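Local coordinates for protein fibrillarin-like rRNA/tRNA 2'-O-methyltransferase (Aeropyrum pernix, PDB 4DF3) that probably methylates ribose 2'-hydroxyls of rRNA and tRNA with S-adenosylmethionine as methyl donor, at sites chosen by a guide RNA, at residues A[64-67]-A[68-72]; A[109-112]-A[113-116]. The protein carries 2 engineered substitutions. All blocks are in the same frame, centred on the assembly; numbering follows the deposited sequence.

Contact 1. Residues A[64-67]-A[68-72]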
loop_
_atom_site.group_PDB
_atom_site.type_symbol
_atom_site.label_atom_id
_atom_site.label_comp_id
_atom_site.label_asym_id
_atom_site.label_seq_id
_atom_site.Cartn_x
_atom_site.Cartn_y
_atom_site.Cartn_z
ATOM N N ALA A 64 -7.922 2.469 2.870
ATOM C CA ALA A 64 -8.620 3.782 3.031
ATOM C C ALA A 64 -8.737 4.574 1.726
ATOM O O ALA A 64 -9.839 5.138 1.374
ATOM C CB ALA A 64 -7.952 4.621 4.163
ATOM N N ALA A 65 -7.666 4.562 0.926
ATOM C CA ALA A 65 -7.699 5.356 -0.301
ATOM C C ALA A 65 -8.745 4.801 -1.270
ATOM O O ALA A 65 -9.463 5.591 -1.950
ATOM C CB ALA A 65 -6.348 5.442 -0.951
ATOM N N LEU A 66 -8.878 3.465 -1.312
ATOM C CA LEU A 66 -9.890 2.859 -2.232
ATOM C C LEU A 66 -11.298 3.238 -1.774
ATOM O O LEU A 66 -12.115 3.654 -2.586
ATOM C CB LEU A 66 -9.771 1.310 -2.250
ATOM C CG LEU A 66 -8.440 0.841 -2.868
ATOM C CD1 LEU A 66 -8.331 -0.730 -2.709
ATOM C CD2 LEU A 66 -8.384 1.147 -4.360
ATOM N N LEU A 67 -11.521 3.142 -0.476
ATOM C CA LEU A 67 -12.871 3.384 0.072
ATOM C C LEU A 67 -13.222 4.885 0.013
ATOM O O LEU A 67 -14.407 5.240 0.045
ATOM C CB LEU A 67 -13.006 2.852 1.498
ATOM C CG LEU A 67 -12.928 1.323 1.666
ATOM C CD1 LEU A 67 -13.218 0.892 3.071
ATOM C CD2 LEU A 67 -13.825 0.651 0.669
ATOM N N LYS A 68 -12.189 5.751 -0.080
ATOM C CA LYS A 68 -12.393 7.181 -0.279
ATOM C C LYS A 68 -12.465 7.599 -1.778
ATOM O O LYS A 68 -12.444 8.788 -2.128
ATOM C CB LYS A 68 -11.289 7.961 0.478
ATOM C CG LYS A 68 -11.459 7.881 2.041
ATOM C CD LYS A 68 -12.845 8.193 2.584
ATOM C CE LYS A 68 -13.332 9.595 2.149
ATOM N NZ LYS A 68 -12.356 10.672 2.602
ATOM N N GLY A 69 -12.390 6.642 -2.677
ATOM C CA GLY A 69 -12.664 6.912 -4.114
ATOM C C GLY A 69 -11.424 7.053 -4.979
ATOM O O GLY A 69 -11.480 7.581 -6.097
ATOM N N LEU A 70 -10.276 6.545 -4.514
ATOM C CA LEU A 70 -9.127 6.525 -5.401
ATOM C C LEU A 70 -9.586 5.909 -6.775
ATOM O O LEU A 70 -10.328 4.931 -6.839
ATOM C CB LEU A 70 -7.986 5.662 -4.736
ATOM C CG LEU A 70 -6.766 5.446 -5.655
ATOM C CD1 LEU A 70 -6.034 6.714 -5.981
ATOM C CD2 LEU A 70 -5.742 4.500 -5.019
ATOM N N ILE A 71 -9.125 6.510 -7.878
ATOM C CA ILE A 71 -9.754 6.255 -9.207
ATOM C C ILE A 71 -9.662 4.798 -9.697
ATOM O O ILE A 71 -10.539 4.356 -10.479
ATOM C CB ILE A 71 -9.154 7.302 -10.221
ATOM C CG1 ILE A 71 -9.881 7.346 -11.572
ATOM C CG2 ILE A 71 -7.631 7.117 -10.363
ATOM C CD1 ILE A 71 -9.563 8.644 -12.342
ATOM N N GLU A 72 -8.620 4.058 -9.268
ATOM C CA GLU A 72 -8.339 2.646 -9.730
ATOM C C GLU A 72 -7.377 2.097 -8.706
ATOM O O GLU A 72 -6.781 2.904 -7.939
ATOM C CB GLU A 72 -7.711 2.597 -11.132
ATOM C CG GLU A 72 -6.420 3.309 -11.335
ATOM C CD GLU A 72 -6.310 4.019 -12.664
ATOM O OE1 GLU A 72 -7.264 4.033 -13.480
ATOM O OE2 GLU A 72 -5.268 4.643 -12.865
#
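Leu70 N donates to Ala65 O at 2.9 Å, and Gly69 N donates to Leu66 O at 3.0 Å. These two backbone bonds close a Schellman motif at the C-terminal end of helix 61-67. The Leu70 bond reaches five residues back and is fairly straight, with an N-H...O angle of 160°. Gly69 N instead approaches Leu66 O from well above the carbonyl plane, away from its lone pairs. One residue earlier, Lys68 N bonds to Ala64 O at 2.8 Å and keeps the helical spacing of four. Gly69 then turns the chain with a positive phi of 101°, which glycine, having no side chain, adopts readily.

On the Leu70 side the packing is apolar. Leu70 CB lies beside the capped carbonyl, 3.2 Å from Ala65 O, and the same CB is 4.1 Å from Ala65 CB. Its CG stands anti to the backbone N (chi1 174°), and CD2 comes to 4.3 Å from Leu66 CD2. Lys68 sets CB and CG against Ala64 O, then bends at chi2, chi3 and chi4 and leads its end away from the helix turn. Its NZ bonds to the backbone oxygens of His216 and Asp218. Tyr228 and Met226 of strand 224-229 continue the apolar side at Leu70 and Ala65. Ala64 O, Ala65 O and Leu66 O therefore all find backbone donors in the residues that follow the helix, while Leu70 covers the closing bond with hydrocarbon.

Contact 2. Residues A[109-112]-A[113-116]. With SAM (S-adenosylmethionine), chain C.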
loop_
_atom_site.group_PDB
_atom_site.type_symbol
_atom_site.label_atom_id
_atom_site.label_comp_id
_atom_site.label_asym_id
_atom_site.label_seq_id
_atom_site.Cartn_x
_atom_site.Cartn_y
_atom_site.Cartn_z
ATOM N N GLU A 109 12.698 -0.788 5.193
ATOM C CA GLU A 109 12.349 -0.400 6.555
ATOM C C GLU A 109 13.672 -0.224 7.264
ATOM O O GLU A 109 14.552 -1.138 7.146
ATOM C CB GLU A 109 11.561 -1.544 7.244
ATOM C CG GLU A 109 11.357 -1.394 8.762
ATOM C CD GLU A 109 10.718 -0.084 9.119
ATOM O OE1 GLU A 109 9.599 0.277 8.592
ATOM O OE2 GLU A 109 11.380 0.660 9.883
ATOM N N PHE A 110 13.837 0.914 7.961
ATOM C CA PHE A 110 15.164 1.229 8.597
ATOM C C PHE A 110 15.321 0.923 10.092
ATOM O O PHE A 110 16.437 1.038 10.604
ATOM C CB PHE A 110 15.710 2.606 8.255
ATOM C CG PHE A 110 15.088 3.774 9.005
ATOM C CD1 PHE A 110 15.769 5.028 8.983
ATOM C CD2 PHE A 110 13.879 3.662 9.705
ATOM C CE1 PHE A 110 15.244 6.156 9.630
ATOM C CE2 PHE A 110 13.340 4.791 10.377
ATOM C CZ PHE A 110 14.014 6.031 10.347
ATOM N N ALA A 111 14.226 0.560 10.776
ATOM C CA ALA A 111 14.295 0.270 12.227
ATOM C C ALA A 111 14.454 -1.222 12.442
ATOM O O ALA A 111 13.554 -1.973 12.110
ATOM C CB ALA A 111 13.082 0.814 13.001
ATOM N N PRO A 112 15.619 -1.662 12.994
ATOM C CA PRO A 112 15.795 -3.091 13.328
ATOM C C PRO A 112 14.666 -3.743 14.106
ATOM O O PRO A 112 14.336 -4.890 13.818
ATOM C CB PRO A 112 17.089 -3.102 14.164
ATOM C CG PRO A 112 17.854 -1.932 13.631
ATOM C CD PRO A 112 16.826 -0.873 13.342
ATOM N N ARG A 113 14.086 -3.061 15.085
ATOM C CA ARG A 113 13.014 -3.680 15.882
ATOM C C ARG A 113 11.748 -3.906 15.060
ATOM O O ARG A 113 11.013 -4.867 15.294
ATOM C CB ARG A 113 12.665 -2.848 17.123
ATOM C CG ARG A 113 11.642 -1.736 16.865
ATOM C CD ARG A 113 11.401 -0.888 18.101
ATOM N NE ARG A 113 10.669 -1.646 19.116
ATOM C CZ ARG A 113 10.418 -1.197 20.344
ATOM N NH1 ARG A 113 10.866 0.010 20.706
ATOM N NH2 ARG A 113 9.745 -1.951 21.211
ATOM N N VAL A 114 11.506 -3.010 14.099
ATOM C CA VAL A 114 10.312 -3.138 13.220
ATOM C C VAL A 114 10.591 -4.248 12.195
ATOM O O VAL A 114 9.728 -5.081 11.917
ATOM C CB VAL A 114 9.943 -1.756 12.621
ATOM C CG1 VAL A 114 8.726 -1.822 11.700
ATOM C CG2 VAL A 114 9.744 -0.733 13.735
ATOM N N MET A 115 11.817 -4.292 11.683
ATOM C CA MET A 115 12.243 -5.380 10.811
ATOM C C MET A 115 12.020 -6.785 11.438
ATOM O O MET A 115 11.448 -7.680 10.793
ATOM C CB MET A 115 13.696 -5.158 10.335
ATOM C CG MET A 115 14.186 -6.214 9.368
ATOM S SD MET A 115 13.157 -6.463 7.875
ATOM C CE MET A 115 13.529 -4.954 6.930
ATOM N N ARG A 116 12.426 -6.971 12.690
ATOM C CA ARG A 116 12.236 -8.244 13.414
ATOM C C ARG A 116 10.777 -8.630 13.427
ATOM O O ARG A 116 10.434 -9.794 13.193
ATOM C CB ARG A 116 12.721 -8.120 14.873
ATOM C CG ARG A 116 14.216 -8.323 15.042
ATOM C CD ARG A 116 14.591 -8.708 16.497
ATOM N NE ARG A 116 14.418 -7.619 17.473
ATOM C CZ ARG A 116 15.191 -6.525 17.552
ATOM N NH1 ARG A 116 16.196 -6.339 16.707
ATOM N NH2 ARG A 116 14.963 -5.606 18.485
HETATM N N SAM C . 3.205 1.449 5.394
HETATM C CA SAM C . 2.892 0.843 6.720
HETATM C C SAM C . 1.488 0.241 6.615
HETATM O O SAM C . 0.624 0.757 5.875
HETATM O OXT SAM C . 1.213 -0.764 7.262
HETATM C CB SAM C . 2.910 1.891 7.886
HETATM C CG SAM C . 4.245 2.609 7.774
HETATM S SD SAM C . 4.811 3.480 9.262
HETATM C CE SAM C . 3.704 4.881 8.962
HETATM C "C5'" SAM C . 6.382 4.212 8.672
HETATM C "C4'" SAM C . 7.578 3.261 8.770
HETATM O "O4'" SAM C . 8.695 3.698 7.998
HETATM C "C3'" SAM C . 8.155 3.028 10.159
HETATM O "O3'" SAM C . 8.071 1.614 10.365
HETATM C "C2'" SAM C . 9.568 3.633 10.163
HETATM O "O2'" SAM C . 10.475 2.878 10.935
HETATM C "C1'" SAM C . 9.950 3.565 8.691
HETATM N N9 SAM C . 10.811 4.666 8.217
HETATM C C8 SAM C . 10.829 6.022 8.561
HETATM N N7 SAM C . 11.835 6.642 7.830
HETATM C C5 SAM C . 12.440 5.724 7.062
HETATM C C6 SAM C . 13.470 5.817 6.141
HETATM N N6 SAM C . 14.156 6.988 5.844
HETATM N N1 SAM C . 13.746 4.599 5.536
HETATM C C2 SAM C . 13.164 3.359 5.734
HETATM N N3 SAM C . 12.133 3.301 6.656
HETATM C C4 SAM C . 11.827 4.459 7.300
#
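Glu109 and Val114 meet in a helix N-terminal turn that also forms part of the S-adenosylmethionine pocket. The turn joins strand 104-109 to helix 112-121 of the Rossmann-like methyltransferase fold. Ala111 is the N-cap residue. Its O accepts a nearly straight bond from Met115 N at 2.9 Å and a weak one from Val114 N. Pro112 O accepts from Arg116 N at 3.0 Å, and the Arg116 guanidinium lies with one face over this same oxygen.

Glu109 grips the ribose with both carboxylate oxygens. OE1 receives SAM O3' at 2.7 Å and OE2 receives SAM O2' at 2.6 Å. Ala111 N also donates to Glu109 OE2, on its anti lone pair, at 3.0 Å. Together these three bonds restrict rotation of the carboxylate. Val114 crosses the Glu109 side chain at about a right angle. Its CG1, anti to the backbone N (chi1 180°), lies 3.7 Å from Glu109 CD, while its CG2 packs on Ala111 CB. Met115 folds at chi2 and chi3 to bring CE to 3.9 Å from Glu109 CB. Phe110 lays one ring face on the adenine, with SAM C5 3.4 Å above the ring plane.

Asp134 and Gln157 touch Phe110 from neighbouring loops. Met115 packs on Pro130 and Leu132 of strand 128-132, the edge strand beside strand 104-109.

Overall arrangement
Contact 1 comes first along the chain, and contact 2 opens at the end of strand 104-109, with strand 80-84 and helix 90-99 lying between. Their centres are 29 Å apart, their nearest atoms about 19 Å, and they lie on opposite sides of the chain's centre. Both belong to the part of the fold built around the seven-stranded mixed sheet. Residues 64-72 pack near strands 211-216 and 224-229 at one end, whereas residues 109-116 lie by strands 104-109 and 128-132 at the other. Contact 1 ends a helix, and contact 2 starts one. Contact 2 is part of the cofactor pocket, whereas contact 1 takes no direct part in it: the side chain of Ala64 is about 10 Å from the ligand.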